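PDB 3GO9: insulinase family protease from Yersinia pestis, which belongs to the insulinase (M16) family of zinc-dependent peptidases and is predicted to be a protease, though its activity is not established. Local coordinates for residues A[172-175]-A[176-179]. Numbering follows the deposited sequence.
Sequences WRYR and LKGS
L176 lies against the indole of W172 where the short helix 170-175 gives way to a type II beta turn from L176 to S179, in the insulinase (M16) part of the chain. Its backbone N makes a helical bond to W172 O (2.9 Å). From there the side chain crosses the W172 side chain at about a right angle. CB and CG both lie against W172 O, CG nearer at 3.2 Å. CG, placed beside its own backbone N (chi1 -80°), also sits over one face of the indole, a CH-pi contact 3.8 Å from the centroid of the five-membered ring. Both methyls touch W172 NE1; CD1 also reaches CD1 of W172 and, more loosely, R173 NH1, and CD2 reaches CE2 and CZ2. W172 NE1 hydrogen-bonds to Y111 OH, while R173 NH1 forms a salt bridge with D185 and NH2 a hydrogen bond with Q168; L181 and I182 also pack on L176. K177 N donates to Y174 O (3.1 Å). G178, with its positive phi of 86°, occupies the turn's third position. S179 closes the turn: its N and OG both donate to L176 O, OG at 2.7 Å in the carbonyl plane, on a lone pair.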
loop_
_atom_site.group_PDB
_atom_site.type_symbol
_atom_site.label_atom_id
_atom_site.label_comp_id
_atom_site.label_asym_id
_atom_site.label_seq_id
_atom_site.Cartn_x
_atom_site.Cartn_y
_atom_site.Cartn_z
ATOM N N TRP A 172 -5.833 5.109 -13.735
ATOM C CA TRP A 172 -5.512 3.702 -13.661
ATOM C C TRP A 172 -5.568 3.004 -15.013
ATOM O O TRP A 172 -4.638 2.243 -15.326
ATOM C CB TRP A 172 -6.370 3.008 -12.572
ATOM C CG TRP A 172 -5.900 1.596 -12.314
ATOM C CD1 TRP A 172 -6.617 0.464 -12.496
ATOM C CD2 TRP A 172 -4.603 1.187 -11.827
ATOM N NE1 TRP A 172 -5.846 -0.641 -12.171
ATOM C CE2 TRP A 172 -4.612 -0.226 -11.752
ATOM C CE3 TRP A 172 -3.449 1.864 -11.448
ATOM C CZ2 TRP A 172 -3.509 -0.949 -11.340
ATOM C CZ3 TRP A 172 -2.354 1.126 -11.006
ATOM C CH2 TRP A 172 -2.388 -0.251 -10.977
ATOM N N ARG A 173 -6.570 3.318 -15.815
ATOM C CA ARG A 173 -6.693 2.809 -17.189
ATOM C C ARG A 173 -5.469 3.166 -18.000
ATOM O O ARG A 173 -4.901 2.314 -18.687
ATOM C CB ARG A 173 -7.951 3.308 -17.905
ATOM C CG ARG A 173 -9.237 2.825 -17.296
ATOM C CD ARG A 173 -9.262 1.321 -17.165
ATOM N NE ARG A 173 -10.526 0.863 -16.625
ATOM C CZ ARG A 173 -10.758 -0.373 -16.214
ATOM N NH1 ARG A 173 -9.803 -1.309 -16.301
ATOM N NH2 ARG A 173 -11.973 -0.671 -15.729
ATOM N N TYR A 174 -4.978 4.375 -17.836
ATOM C CA TYR A 174 -3.731 4.765 -18.533
ATOM C C TYR A 174 -2.533 3.989 -18.016
ATOM O O TYR A 174 -1.771 3.408 -18.782
ATOM C CB TYR A 174 -3.513 6.279 -18.365
ATOM C CG TYR A 174 -2.277 6.770 -19.060
ATOM C CD1 TYR A 174 -2.222 6.872 -20.454
ATOM C CD2 TYR A 174 -1.154 7.081 -18.370
ATOM C CE1 TYR A 174 -1.094 7.335 -21.120
ATOM C CE2 TYR A 174 0.011 7.522 -19.036
ATOM C CZ TYR A 174 0.032 7.636 -20.403
ATOM O OH TYR A 174 1.173 8.046 -21.051
ATOM N N ARG A 175 -2.386 3.951 -16.690
ATOM C CA ARG A 175 -1.248 3.347 -16.081
ATOM C C ARG A 175 -1.116 1.859 -16.350
ATOM O O ARG A 175 0.002 1.365 -16.434
ATOM C CB ARG A 175 -1.217 3.627 -14.567
ATOM C CG ARG A 175 0.067 3.262 -13.862
ATOM C CD ARG A 175 1.221 4.142 -14.252
ATOM N NE ARG A 175 2.542 3.621 -13.857
ATOM C CZ ARG A 175 3.225 2.681 -14.517
ATOM N NH1 ARG A 175 2.705 2.052 -15.568
ATOM N NH2 ARG A 175 4.419 2.332 -14.078
ATOM N N LEU A 176 -2.257 1.180 -16.511
ATOM C CA LEU A 176 -2.344 -0.245 -16.817
ATOM C C LEU A 176 -1.809 -0.608 -18.214
ATOM O O LEU A 176 -1.539 -1.774 -18.515
ATOM C CB LEU A 176 -3.797 -0.661 -16.792
ATOM C CG LEU A 176 -4.472 -0.929 -15.460
ATOM C CD1 LEU A 176 -5.974 -1.160 -15.690
ATOM C CD2 LEU A 176 -3.858 -2.173 -14.817
ATOM N N LYS A 177 -1.716 0.368 -19.113
ATOM C CA LYS A 177 -1.347 0.013 -20.511
ATOM C C LYS A 177 0.049 -0.648 -20.562
ATOM O O LYS A 177 1.031 -0.222 -19.903
ATOM C CB LYS A 177 -1.426 1.212 -21.432
ATOM C CG LYS A 177 -2.799 1.778 -21.637
ATOM C CD LYS A 177 -2.777 2.977 -22.514
ATOM C CE LYS A 177 -4.204 3.336 -22.979
ATOM N NZ LYS A 177 -4.251 4.713 -23.542
ATOM N N GLY A 178 0.111 -1.758 -21.277
ATOM C CA GLY A 178 1.351 -2.493 -21.441
ATOM C C GLY A 178 1.630 -3.479 -20.352
ATOM O O GLY A 178 2.671 -4.156 -20.412
ATOM N N SER A 179 0.739 -3.569 -19.353
ATOM C CA SER A 179 0.926 -4.498 -18.249
ATOM C C SER A 179 0.212 -5.808 -18.493
ATOM O O SER A 179 -0.622 -5.912 -19.392
ATOM C CB SER A 179 0.375 -3.934 -16.912
ATOM O OG SER A 179 -1.019 -3.929 -16.992
HETATM O O HOH W 1 1.611 -0.692 -17.182
#